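Local coordinates for protein anti-sigma-I factor RsgI2 (Clostridium thermocellum, PDB 4B9P) that probably keeps the sigma factor SigI2 inactive until its extracellular family 3 carbohydrate-binding module, the part described here, binds cellulose or a related polysaccharide, at residues Ser63-Ser68 and Ile90-Ser95; Ile27-Thr32 and Ile152-Ser157; Asn55-Cys60 and Tyr115-Ala120; Ser68-Thr73 and Glu103-Ile108. All coordinates share one frame; numbering follows the deposited sequence. Where two conformers were deposited one is given.

Interaction 1: Ser63-Ser68 and Ile90-Ser95; sequences SNITSS and IGFTNS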
loop_
_atom_site.group_PDB
_atom_site.type_symbol
_atom_site.label_atom_id
_atom_site.label_comp_id
_atom_site.label_asym_id
_atom_site.label_seq_id
_atom_site.Cartn_x
_atom_site.Cartn_y
_atom_site.Cartn_z
ATOM N N SER A 63 -11.772 -0.349 5.172
ATOM C CA SER A 63 -11.947 -0.233 3.719
ATOM C C SER A 63 -13.414 -0.026 3.478
ATOM O O SER A 63 -14.239 -0.481 4.283
ATOM C CB SER A 63 -11.497 -1.515 3.053
ATOM O OG SER A 63 -11.771 -1.472 1.674
ATOM N N ASN A 64 -13.777 0.624 2.368
ATOM C CA ASN A 64 -15.184 0.739 2.005
ATOM C C ASN A 64 -15.806 -0.610 1.652
ATOM O O ASN A 64 -17.038 -0.714 1.662
ATOM C CB ASN A 64 -15.383 1.759 0.868
ATOM C CG ASN A 64 -14.751 1.333 -0.446
ATOM O OD1 ASN A 64 -13.686 0.742 -0.466
ATOM N ND2 ASN A 64 -15.412 1.624 -1.542
ATOM N N ILE A 65 -14.998 -1.657 1.407
ATOM C CA ILE A 65 -15.549 -3.013 1.205
ATOM C C ILE A 65 -15.400 -3.893 2.437
ATOM O O ILE A 65 -15.764 -5.066 2.411
ATOM C CB ILE A 65 -14.997 -3.705 -0.053
ATOM C CG1 ILE A 65 -13.507 -4.032 0.064
ATOM C CG2 ILE A 65 -15.281 -2.834 -1.275
ATOM C CD1 ILE A 65 -12.971 -4.881 -1.095
ATOM N N THR A 66 -14.945 -3.259 3.518
ATOM C CA THR A 66 -14.613 -3.852 4.832
ATOM C C THR A 66 -13.278 -4.576 4.827
ATOM O O THR A 66 -12.881 -5.210 3.847
ATOM C CB THR A 66 -15.729 -4.694 5.499
ATOM O OG1 THR A 66 -15.810 -6.010 4.904
ATOM C CG2 THR A 66 -17.088 -3.957 5.470
ATOM N N SER A 67 -12.601 -4.504 5.965
ATOM C CA SER A 67 -11.228 -4.978 6.042
ATOM C C SER A 67 -11.089 -6.487 5.861
ATOM O O SER A 67 -10.019 -6.955 5.463
ATOM C CB SER A 67 -10.607 -4.505 7.357
ATOM O OG SER A 67 -11.293 -5.110 8.420
ATOM N N SER A 68 -12.154 -7.240 6.106
ATOM C CA SER A 68 -12.071 -8.672 5.956
ATOM C C SER A 68 -11.907 -9.109 4.516
ATOM O O SER A 68 -11.562 -10.250 4.291
ATOM C CB SER A 68 -13.271 -9.376 6.611
ATOM O OG SER A 68 -14.475 -8.701 6.272
ATOM N N ILE A 90 -0.733 -5.261 -1.025
ATOM C CA ILE A 90 -2.128 -5.279 -0.636
ATOM C C ILE A 90 -2.867 -6.037 -1.720
ATOM O O ILE A 90 -2.643 -5.833 -2.912
ATOM C CB ILE A 90 -2.649 -3.844 -0.530
ATOM C CG1 ILE A 90 -2.002 -3.160 0.657
ATOM C CG2 ILE A 90 -4.190 -3.828 -0.376
ATOM C CD1 ILE A 90 -2.356 -1.667 0.789
ATOM N N GLY A 91 -3.707 -6.963 -1.308
ATOM C CA GLY A 91 -4.493 -7.734 -2.237
ATOM C C GLY A 91 -5.889 -7.887 -1.686
ATOM O O GLY A 91 -6.290 -7.198 -0.730
ATOM N N PHE A 92 -6.633 -8.803 -2.304
ATOM C CA PHE A 92 -8.044 -8.958 -1.992
ATOM C C PHE A 92 -8.348 -10.431 -1.905
ATOM O O PHE A 92 -7.744 -11.255 -2.607
ATOM C CB PHE A 92 -8.853 -8.318 -3.118
ATOM C CG PHE A 92 -8.571 -6.856 -3.261
ATOM C CD1 PHE A 92 -9.268 -5.934 -2.523
ATOM C CD2 PHE A 92 -7.543 -6.415 -4.087
ATOM C CE1 PHE A 92 -8.967 -4.590 -2.616
ATOM C CE2 PHE A 92 -7.256 -5.066 -4.173
ATOM C CZ PHE A 92 -7.957 -4.178 -3.440
ATOM N N THR A 93 -9.324 -10.795 -1.085
ATOM C CA THR A 93 -9.637 -12.217 -0.934
ATOM C C THR A 93 -10.394 -12.736 -2.152
ATOM O O THR A 93 -10.929 -11.967 -2.970
ATOM C CB THR A 93 -10.474 -12.468 0.294
ATOM O OG1 THR A 93 -11.702 -11.742 0.122
ATOM C CG2 THR A 93 -9.732 -12.040 1.564
ATOM N N ASN A 94 -10.459 -14.059 -2.252
ATOM C CA ASN A 94 -11.071 -14.717 -3.387
ATOM C C ASN A 94 -12.533 -14.290 -3.501
ATOM O O ASN A 94 -13.081 -14.252 -4.598
ATOM C CB ASN A 94 -10.944 -16.230 -3.218
ATOM C CG ASN A 94 -11.299 -16.967 -4.457
ATOM O OD1 ASN A 94 -10.798 -16.640 -5.533
ATOM N ND2 ASN A 94 -12.190 -17.955 -4.340
ATOM N N SER A 95 -13.170 -13.995 -2.367
ATOM C CA SER A 95 -14.574 -13.622 -2.310
ATOM C C SER A 95 -14.798 -12.091 -2.241
ATOM O O SER A 95 -15.899 -11.631 -1.958
ATOM C CB SER A 95 -15.216 -14.360 -1.148
ATOM O OG SER A 95 -15.422 -15.752 -1.463
HETATM O O HOH W 1 -13.029 -12.052 2.626
#

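Interaction 2: Ile27-Thr32 and Ile152-Ser157; sequences IKLINT and ITVYIS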
loop_
_atom_site.group_PDB
_atom_site.type_symbol
_atom_site.label_atom_id
_atom_site.label_comp_id
_atom_site.label_asym_id
_atom_site.label_seq_id
_atom_site.Cartn_x
_atom_site.Cartn_y
_atom_site.Cartn_z
ATOM N N ILE A 27 -4.986 4.485 0.208
ATOM C CA ILE A 27 -5.012 4.202 -1.212
ATOM C C ILE A 27 -6.445 4.096 -1.697
ATOM O O ILE A 27 -7.305 3.556 -1.006
ATOM C CB ILE A 27 -4.232 2.890 -1.454
ATOM C CG1 ILE A 27 -2.730 3.097 -1.103
ATOM C CG2 ILE A 27 -4.367 2.411 -2.856
ATOM C CD1 ILE A 27 -1.909 1.789 -0.950
ATOM N N LYS A 28 -6.685 4.602 -2.900
ATOM C CA LYS A 28 -7.980 4.498 -3.556
ATOM C C LYS A 28 -7.719 3.961 -4.961
ATOM O O LYS A 28 -7.006 4.612 -5.748
ATOM C CB LYS A 28 -8.670 5.854 -3.578
ATOM C CG LYS A 28 -10.052 5.890 -4.131
ATOM C CD LYS A 28 -10.697 7.276 -3.877
ATOM C CE LYS A 28 -12.012 7.417 -4.583
ATOM N NZ LYS A 28 -12.621 8.777 -4.482
ATOM N N LEU A 29 -8.241 2.781 -5.244
ATOM C CA LEU A 29 -8.100 2.167 -6.552
ATOM C C LEU A 29 -9.399 2.318 -7.295
ATOM O O LEU A 29 -10.451 1.871 -6.800
ATOM C CB LEU A 29 -7.841 0.682 -6.386
ATOM C CG LEU A 29 -7.847 -0.197 -7.626
ATOM C CD1 LEU A 29 -6.682 0.158 -8.529
ATOM C CD2 LEU A 29 -7.836 -1.682 -7.242
ATOM N N ILE A 30 -9.338 2.942 -8.455
ATOM C CA ILE A 30 -10.542 3.280 -9.209
ATOM C C ILE A 30 -10.539 2.585 -10.552
ATOM O O ILE A 30 -9.538 2.613 -11.268
ATOM C CB ILE A 30 -10.687 4.811 -9.450
ATOM C CG1 ILE A 30 -10.563 5.552 -8.113
ATOM C CG2 ILE A 30 -11.994 5.118 -10.167
ATOM C CD1 ILE A 30 -9.662 6.755 -8.203
ATOM N N ASN A 31 -11.660 1.962 -10.905
ATOM C CA ASN A 31 -11.781 1.374 -12.217
ATOM C C ASN A 31 -12.271 2.461 -13.182
ATOM O O ASN A 31 -13.429 2.895 -13.134
ATOM C CB ASN A 31 -12.757 0.201 -12.161
ATOM C CG ASN A 31 -12.829 -0.566 -13.485
ATOM O OD1 ASN A 31 -12.434 -0.025 -14.531
ATOM N ND2 ASN A 31 -13.323 -1.798 -13.450
ATOM N N THR A 32 -11.387 2.896 -14.064
ATOM C CA THR A 32 -11.730 3.980 -14.980
ATOM C C THR A 32 -11.952 3.472 -16.406
ATOM O O THR A 32 -12.305 4.271 -17.270
ATOM C CB THR A 32 -10.664 5.090 -14.975
ATOM O OG1 THR A 32 -9.417 4.498 -15.336
ATOM C CG2 THR A 32 -10.511 5.735 -13.613
ATOM N N ILE A 152 3.234 4.092 -6.537
ATOM C CA ILE A 152 2.641 2.863 -6.019
ATOM C C ILE A 152 2.205 2.077 -7.253
ATOM O O ILE A 152 1.607 2.637 -8.167
ATOM C CB ILE A 152 1.439 3.173 -5.096
ATOM C CG1 ILE A 152 1.976 3.755 -3.771
ATOM C CG2 ILE A 152 0.561 1.924 -4.871
ATOM C CD1 ILE A 152 0.856 4.357 -2.915
ATOM N N THR A 153 2.544 0.787 -7.321
ATOM C CA THR A 153 2.225 0.041 -8.542
ATOM C C THR A 153 1.026 -0.859 -8.331
ATOM O O THR A 153 0.699 -1.240 -7.205
ATOM C CB THR A 153 3.417 -0.829 -8.988
ATOM O OG1 THR A 153 3.855 -1.611 -7.868
ATOM C CG2 THR A 153 4.568 0.037 -9.495
ATOM N N VAL A 154 0.351 -1.190 -9.429
ATOM C CA VAL A 154 -0.825 -2.063 -9.383
ATOM C C VAL A 154 -0.721 -3.074 -10.511
ATOM O O VAL A 154 -0.407 -2.698 -11.651
ATOM C CB VAL A 154 -2.172 -1.291 -9.519
ATOM C CG1 VAL A 154 -3.353 -2.250 -9.337
ATOM C CG2 VAL A 154 -2.256 -0.118 -8.544
ATOM N N TYR A 155 -0.941 -4.338 -10.162
ATOM C CA TYR A 155 -0.876 -5.451 -11.116
ATOM C C TYR A 155 -2.233 -6.136 -11.171
ATOM O O TYR A 155 -2.903 -6.286 -10.143
ATOM C CB TYR A 155 0.146 -6.501 -10.668
ATOM C CG TYR A 155 1.454 -5.854 -10.366
ATOM C CD1 TYR A 155 1.655 -5.240 -9.134
ATOM C CD2 TYR A 155 2.480 -5.833 -11.291
ATOM C CE1 TYR A 155 2.834 -4.624 -8.814
ATOM C CE2 TYR A 155 3.718 -5.181 -10.957
ATOM C CZ TYR A 155 3.863 -4.580 -9.702
ATOM O OH TYR A 155 5.017 -3.926 -9.297
ATOM N N ILE A 156 -2.660 -6.545 -12.366
ATOM C CA ILE A 156 -3.849 -7.352 -12.513
ATOM C C ILE A 156 -3.378 -8.652 -13.157
ATOM O O ILE A 156 -2.836 -8.641 -14.277
ATOM C CB ILE A 156 -4.871 -6.671 -13.402
ATOM C CG1 ILE A 156 -5.154 -5.244 -12.909
ATOM C CG2 ILE A 156 -6.132 -7.464 -13.442
ATOM C CD1 ILE A 156 -6.213 -4.458 -13.725
ATOM N N SER A 157 -3.613 -9.768 -12.472
ATOM C CA SER A 157 -3.189 -11.074 -12.963
ATOM C C SER A 157 -1.708 -11.071 -13.347
ATOM O O SER A 157 -1.313 -11.689 -14.355
ATOM C CB SER A 157 -4.054 -11.525 -14.139
ATOM O OG SER A 157 -5.386 -11.656 -13.702
#

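Interaction 3: Asn55-Cys60 and Tyr115-Ala120; sequences NEIYTC and YALSLA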
loop_
_atom_site.group_PDB
_atom_site.type_symbol
_atom_site.label_atom_id
_atom_site.label_comp_id
_atom_site.label_asym_id
_atom_site.label_seq_id
_atom_site.Cartn_x
_atom_site.Cartn_y
_atom_site.Cartn_z
ATOM N N ASN A 55 9.756 -6.881 13.512
ATOM C CA ASN A 55 8.372 -7.284 13.827
ATOM C C ASN A 55 7.367 -6.599 12.909
ATOM O O ASN A 55 6.251 -6.276 13.345
ATOM C CB ASN A 55 7.970 -6.971 15.272
ATOM C CG ASN A 55 8.947 -7.456 16.302
ATOM O OD1 ASN A 55 9.494 -8.561 16.215
ATOM N ND2 ASN A 55 9.127 -6.659 17.349
ATOM N N GLU A 56 7.733 -6.363 11.657
ATOM C CA GLU A 56 6.839 -5.569 10.806
ATOM C C GLU A 56 5.574 -6.354 10.474
ATOM O O GLU A 56 5.656 -7.467 9.979
ATOM C CB GLU A 56 7.544 -5.198 9.534
ATOM C CG GLU A 56 8.729 -4.287 9.700
ATOM C CD GLU A 56 9.252 -3.932 8.324
ATOM O OE1 GLU A 56 10.058 -4.730 7.768
ATOM O OE2 GLU A 56 8.788 -2.934 7.712
ATOM N N ILE A 57 4.410 -5.740 10.703
ATOM C CA ILE A 57 3.124 -6.340 10.378
ATOM C C ILE A 57 2.303 -5.324 9.605
ATOM O O ILE A 57 2.551 -4.106 9.655
ATOM C CB ILE A 57 2.365 -6.802 11.659
ATOM C CG1 ILE A 57 2.016 -5.607 12.547
ATOM C CG2 ILE A 57 3.158 -7.901 12.397
ATOM C CD1 ILE A 57 0.968 -5.944 13.604
ATOM N N TYR A 58 1.308 -5.834 8.905
ATOM C CA TYR A 58 0.350 -5.039 8.178
ATOM C C TYR A 58 -1.007 -5.157 8.866
ATOM O O TYR A 58 -1.429 -6.268 9.237
ATOM C CB TYR A 58 0.191 -5.627 6.739
ATOM C CG TYR A 58 -0.957 -4.985 5.995
ATOM C CD1 TYR A 58 -0.765 -3.803 5.315
ATOM C CD2 TYR A 58 -2.253 -5.519 6.070
ATOM C CE1 TYR A 58 -1.822 -3.158 4.655
ATOM C CE2 TYR A 58 -3.305 -4.905 5.428
ATOM C CZ TYR A 58 -3.095 -3.710 4.763
ATOM O OH TYR A 58 -4.149 -3.064 4.183
ATOM N N THR A 59 -1.728 -4.043 8.975
ATOM C CA THR A 59 -3.113 -4.130 9.325
ATOM C C THR A 59 -3.941 -3.181 8.448
ATOM O O THR A 59 -3.497 -2.085 8.100
ATOM C CB THR A 59 -3.359 -3.896 10.816
ATOM O OG1 THR A 59 -4.722 -4.218 11.151
ATOM C CG2 THR A 59 -3.042 -2.491 11.191
ATOM N N CYS A 60 -5.159 -3.611 8.088
ATOM C CA CYS A 60 -6.113 -2.742 7.419
ATOM C C CYS A 60 -7.103 -2.243 8.458
ATOM O O CYS A 60 -7.865 -3.022 9.012
ATOM C CB CYS A 60 -6.844 -3.502 6.305
ATOM S SG CYS A 60 -8.148 -2.536 5.547
ATOM N N TYR A 115 4.732 -4.174 18.096
ATOM C CA TYR A 115 4.678 -3.559 19.426
ATOM C C TYR A 115 4.376 -2.066 19.355
ATOM O O TYR A 115 3.884 -1.487 20.313
ATOM C CB TYR A 115 5.979 -3.805 20.200
ATOM C CG TYR A 115 6.153 -5.226 20.664
ATOM C CD1 TYR A 115 6.620 -6.220 19.783
ATOM C CD2 TYR A 115 5.847 -5.577 21.976
ATOM C CE1 TYR A 115 6.791 -7.514 20.212
ATOM C CE2 TYR A 115 6.017 -6.875 22.388
ATOM C CZ TYR A 115 6.495 -7.842 21.516
ATOM O OH TYR A 115 6.659 -9.128 21.952
ATOM N N ALA A 116 4.689 -1.418 18.251
ATOM C CA ALA A 116 4.355 -0.020 18.058
ATOM C C ALA A 116 2.922 0.179 17.640
ATOM O O ALA A 116 2.327 1.191 17.964
ATOM C CB ALA A 116 5.283 0.593 17.030
ATOM N N LEU A 117 2.351 -0.803 16.963
ATOM C CA LEU A 117 1.025 -0.611 16.400
ATOM C C LEU A 117 -0.060 -0.784 17.465
ATOM O O LEU A 117 -1.216 -0.439 17.260
ATOM C CB LEU A 117 0.812 -1.519 15.202
ATOM C CG LEU A 117 1.181 -0.813 13.879
ATOM C CD1 LEU A 117 2.618 -0.296 13.835
ATOM C CD2 LEU A 117 0.872 -1.716 12.694
ATOM N N SER A 118 0.338 -1.309 18.616
ATOM C CA SER A 118 -0.581 -1.471 19.719
ATOM C C SER A 118 -0.767 -0.201 20.568
ATOM O O SER A 118 -1.608 -0.180 21.473
ATOM C CB SER A 118 -0.147 -2.667 20.565
ATOM O OG SER A 118 1.126 -2.483 21.148
ATOM N N LEU A 119 -0.007 0.848 20.245
ATOM C CA LEU A 119 -0.057 2.153 20.939
ATOM C C LEU A 119 0.355 2.053 22.400
ATOM O O LEU A 119 -0.117 2.806 23.271
ATOM C CB LEU A 119 -1.428 2.807 20.848
ATOM C CG LEU A 119 -1.921 2.977 19.414
ATOM C CD1 LEU A 119 -3.117 3.880 19.481
ATOM C CD2 LEU A 119 -0.846 3.540 18.470
ATOM N N ALA A 120 1.226 1.091 22.657
ATOM C CA ALA A 120 1.876 0.978 23.938
ATOM C C ALA A 120 3.343 1.205 23.643
ATOM O O ALA A 120 3.746 1.265 22.475
ATOM C CB ALA A 120 1.630 -0.401 24.545
#

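Interaction 4: Ser68-Thr73 and Glu103-Ile108; sequences SKITGT and EYVEII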
loop_
_atom_site.group_PDB
_atom_site.type_symbol
_atom_site.label_atom_id
_atom_site.label_comp_id
_atom_site.label_asym_id
_atom_site.label_seq_id
_atom_site.Cartn_x
_atom_site.Cartn_y
_atom_site.Cartn_z
ATOM N N SER A 68 -12.154 -7.240 6.106
ATOM C CA SER A 68 -12.071 -8.672 5.956
ATOM C C SER A 68 -11.907 -9.109 4.516
ATOM O O SER A 68 -11.562 -10.250 4.291
ATOM C CB SER A 68 -13.271 -9.376 6.611
ATOM O OG SER A 68 -14.475 -8.701 6.272
ATOM N N LYS A 69 -12.125 -8.216 3.564
ATOM C CA LYS A 69 -11.905 -8.516 2.139
ATOM C C LYS A 69 -10.511 -8.127 1.634
ATOM O O LYS A 69 -10.174 -8.368 0.474
ATOM C CB LYS A 69 -13.023 -7.874 1.244
ATOM C CG LYS A 69 -14.380 -8.504 1.541
ATOM C CD LYS A 69 -15.478 -7.868 0.718
ATOM C CE LYS A 69 -16.816 -8.514 1.098
ATOM N NZ LYS A 69 -17.905 -8.055 0.234
ATOM N N ILE A 70 -9.715 -7.510 2.514
ATOM C CA ILE A 70 -8.398 -6.996 2.179
ATOM C C ILE A 70 -7.337 -7.922 2.743
ATOM O O ILE A 70 -7.494 -8.409 3.868
ATOM C CB ILE A 70 -8.201 -5.557 2.810
ATOM C CG1 ILE A 70 -9.319 -4.597 2.388
ATOM C CG2 ILE A 70 -6.832 -5.057 2.402
ATOM C CD1 ILE A 70 -9.518 -4.467 0.858
ATOM N N THR A 71 -6.270 -8.132 1.979
ATOM C CA THR A 71 -5.089 -8.831 2.477
ATOM C C THR A 71 -3.889 -7.871 2.410
ATOM O O THR A 71 -3.849 -6.998 1.550
ATOM C CB THR A 71 -4.776 -10.105 1.655
ATOM O OG1 THR A 71 -4.334 -9.752 0.346
ATOM C CG2 THR A 71 -6.021 -10.955 1.499
ATOM N N GLY A 72 -2.927 -8.031 3.306
ATOM C CA GLY A 72 -1.703 -7.270 3.194
ATOM C C GLY A 72 -0.564 -8.103 3.701
ATOM O O GLY A 72 -0.708 -8.803 4.716
ATOM N N THR A 73 0.582 -7.988 3.039
ATOM C CA THR A 73 1.756 -8.743 3.400
ATOM C C THR A 73 2.937 -7.795 3.322
ATOM O O THR A 73 3.000 -6.949 2.426
ATOM C CB THR A 73 1.976 -9.893 2.381
ATOM O OG1 THR A 73 0.736 -10.571 2.110
ATOM C CG2 THR A 73 3.070 -10.880 2.874
ATOM N N GLU A 103 -16.407 2.131 -10.183
ATOM C CA GLU A 103 -16.358 1.841 -8.760
ATOM C C GLU A 103 -14.943 1.969 -8.254
ATOM O O GLU A 103 -13.990 1.968 -9.026
ATOM C CB GLU A 103 -16.905 0.437 -8.471
ATOM C CG GLU A 103 -18.365 0.303 -8.849
ATOM C CD GLU A 103 -18.970 -1.007 -8.393
ATOM O OE1 GLU A 103 -18.226 -2.042 -8.356
ATOM O OE2 GLU A 103 -20.190 -0.988 -8.091
ATOM N N TYR A 104 -14.818 2.053 -6.934
ATOM C CA TYR A 104 -13.505 2.156 -6.325
ATOM C C TYR A 104 -13.419 1.392 -5.032
ATOM O O TYR A 104 -14.445 1.121 -4.380
ATOM C CB TYR A 104 -13.118 3.636 -6.104
ATOM C CG TYR A 104 -13.866 4.260 -4.969
ATOM C CD1 TYR A 104 -13.379 4.212 -3.668
ATOM C CD2 TYR A 104 -15.071 4.898 -5.192
ATOM C CE1 TYR A 104 -14.071 4.766 -2.622
ATOM C CE2 TYR A 104 -15.768 5.474 -4.157
ATOM C CZ TYR A 104 -15.266 5.407 -2.875
ATOM O OH TYR A 104 -15.973 5.992 -1.856
ATOM N N VAL A 105 -12.191 1.065 -4.652
ATOM C CA VAL A 105 -11.920 0.564 -3.310
ATOM C C VAL A 105 -10.977 1.532 -2.621
ATOM O O VAL A 105 -9.987 1.986 -3.217
ATOM C CB VAL A 105 -11.290 -0.861 -3.301
ATOM C CG1 VAL A 105 -10.995 -1.303 -1.839
ATOM C CG2 VAL A 105 -12.225 -1.827 -3.979
ATOM N N GLU A 106 -11.294 1.843 -1.373
ATOM C CA GLU A 106 -10.443 2.680 -0.535
ATOM C C GLU A 106 -9.927 1.813 0.616
ATOM O O GLU A 106 -10.700 1.079 1.232
ATOM C CB GLU A 106 -11.248 3.866 -0.002
ATOM C CG GLU A 106 -10.411 4.837 0.822
ATOM C CD GLU A 106 -11.206 6.048 1.309
ATOM O OE1 GLU A 106 -12.360 6.239 0.837
ATOM O OE2 GLU A 106 -10.680 6.800 2.162
ATOM N N ILE A 107 -8.624 1.914 0.889
ATOM C CA ILE A 107 -7.969 1.078 1.887
ATOM C C ILE A 107 -7.136 1.964 2.778
ATOM O O ILE A 107 -6.241 2.668 2.289
ATOM C CB ILE A 107 -7.074 0.005 1.238
ATOM C CG1 ILE A 107 -7.897 -0.786 0.223
ATOM C CG2 ILE A 107 -6.489 -0.922 2.315
ATOM C CD1 ILE A 107 -7.133 -1.753 -0.546
ATOM N N ILE A 108 -7.397 1.897 4.084
ATOM C CA ILE A 108 -6.632 2.625 5.093
ATOM C C ILE A 108 -5.780 1.586 5.817
ATOM O O ILE A 108 -6.346 0.665 6.403
ATOM C CB ILE A 108 -7.600 3.331 6.071
ATOM C CG1 ILE A 108 -8.409 4.416 5.345
ATOM C CG2 ILE A 108 -6.825 3.927 7.245
ATOM C CD1 ILE A 108 -9.308 5.201 6.223
#

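Interaction 1: Ser63-Ser68 and Ile90-Ser95
Ile-65 brings its CD1 methyl obliquely up to the Phe-92 ring, 4.1 Å from Phe-92 CD1, and the two side chains cross at about a right angle. The methyl gets there because CG1 is wedged between the backbone N and the carbonyl carbon (chi1 67°) and the chain then runs out extended. Farther along, Thr-93 turns its CG2 methyl to the carbonyl oxygen of Ser-68, with 3.7 Å between CG2 and O. A water links the same two residues, 2.9 Å from Ser-68 O, to which it donates, and as far from Thr-93 OG1. The loop that presents Ile-65 is braced by bonds of its own. A type I turn runs from Ser-63 to Thr-66, and inside it Ser-63 OG accepts from Ile-65 N at 3.2 Å, an ST turn. Thr-66 OG1 then donates to Ile-65 O at 2.7 Å, in the carbonyl plane and on a lone pair. Ser-63 and Asn-64 are anchored in turn on Glu-106 and Tyr-104 of strand 104-111. The loop carries the chain from strand 56-63 in one sheet to strand 70-81 in the other, an arch at the margin of the β-sandwich of a family 3 carbohydrate-binding module.

Interaction 2: Ile27-Thr32 and Ile152-Ser157
Leu-29 carries CG trans to its backbone N (chi1 172°), and Val-154 places CG1 the same way (chi1 -175°); these settings bring the two branched side chains together across the interior. Although the first bond of the leucine side chain does not aim at the other strand, its end swings over: CD1 sits 4.2 Å from Val-154 CG1 and also 4.4 Å from Val-154 CG2, so a single leucine methyl rests against both arms of the valine. Two residues earlier on each strand the pattern repeats with a pair of isoleucines, each with its CB directed toward the other strand. Here the terminal CD1 of Ile-152 comes up against the flank of Ile-27, 4.2 Å from Ile-27 CG1, with the Ile-27 CD1 methyl about as near. Contacts of this length are ordinary van der Waals packing, without polar links between the segments. All four residues are buried. The matched pairs, with CA atoms of Leu-29 and Val-154 8.9 Å apart, follow the alternation of strands that run in the same general direction, one in each sheet of the sandwich. Thr-153 and Tyr-155 lie on the other face of their strand, where Thr-153 OG1 donates to Tyr-155 OH. Strand 25-31 is bonded between strands 7-13 and 104-111, and strand 152-156 lies between 42-48 and 159-162. Leu-9, Ala-11 and Ile-7 of strand 7-13 pack beside this contact from the first sheet, while Ile-44, Val-42 and Trp-162 line it from the second.

Interaction 3: Asn55-Cys60 and Tyr115-Ala120
The side-chain amide of Asn-55 and the ring of Tyr-115 meet obliquely, their planes 48° apart. Amide nitrogen ND2 does the touching: it lies 3.5 Å from Tyr-115 CD1 and 3.8 Å from CE1, along one side of the ring. That nitrogen is held by stronger partners, since it is hydrogen-bonded to Tyr-124 OH and to Asn-113 OD1, so the ring is a neighbour to the amide and not its main anchor. With CG trans to the carbonyl carbon (chi1 -50°), Asn-55 holds its amide out toward the tyrosine. Next along the strand, Ile-57 and Leu-117 slide past each other in opposite directions, with Ile-57 CG1 4.1 Å from Leu-117 CD2. The same leucine methyl lies 4.3 Å from Thr-59 CG2, so CD2 is set between two side chains of one strand face. Residues 55, 57 and 59 turn toward the short helix, whereas Glu-56 and Tyr-58 turn the other way, the tyrosine packing on Ile-107 and Ile-70. Strand 56-63 is an outermost strand of its antiparallel sheet in the β-sandwich, and the helix 114-117 follows directly on its neighbour, strand 104-111, folding back over the sheet's outer face. Backbone bonds from Asn-55, Ile-57 and Thr-59 to Ser-114, Gly-112 and Arg-110 continue the pairing up to the helix. Arg-110 NH1 also binds Leu-117 O. The helix is weakly bonded and soon ends: Leu-119 adopts a positive phi, its N reaching Ala-116 O at 3.3 Å. Ser-118 OG donates to Tyr-115 O at 3.0 Å, from well above the carbonyl plane.

Interaction 4: Ser68-Thr73 and Glu103-Ile108
Ile-70 leaves its strand with CB aimed at strand 104-111, and from there its two branches divide the work. The CG2 methyl meets its counterpart on Ile-107, 4.2 Å from CG2 to CG2. The other branch starts trans to the carbonyl carbon and bends again at the next bond (chi2 -55°), which carries the tip round toward the opposing strand. There Ile-70 CD1 lies 3.9 Å from Ile-107 CD1 and 4.1 Å from Ile-107 CG1, so the isoleucines reach tip to tip. A looser approach, 4.4 Å from Ile-70 CD1 to Val-105 CG1, concerns one of two conformers deposited for the valine and is therefore less certain. Val-105 and Ile-107, two residues apart, share one inward face of their strand, while Glu-106 between them points away from Ile-70. The contact is apolar throughout. Phe-92 packs against all three residues, Ile-65 and Ser-63 also touch Ile-70, and Tyr-58 closes in on Ile-107. Strand 70-81 is an outermost strand of one antiparallel sheet and strand 104-111 an inner strand of the other; aliphatic side chains meeting between facing sheets in this way form the hydrophobic filling of the β-sandwich typical of family 3 carbohydrate-binding modules.

All four contacts belong to one CBM3 β-sandwich. Interactions 1 and 4 nearly coincide, their centres about 4 Å apart; they share Ser-68 and alternate along the chain. Interaction 2 has its centre about 11 Å from that of interaction 4, its strand 25-31 paired with 104-111, and brackets all the others in sequence. Interaction 3, about 25 Å from interaction 2 between centres, shares a sheet with interaction 4, its strand 56-63 neighbouring 104-111. Interactions 2 and 4 thus join the two sheets of the module that probably senses polysaccharide outside the cell, interaction 1 fastens a loop at their margin, and interaction 3 sets a short helix against an edge strand.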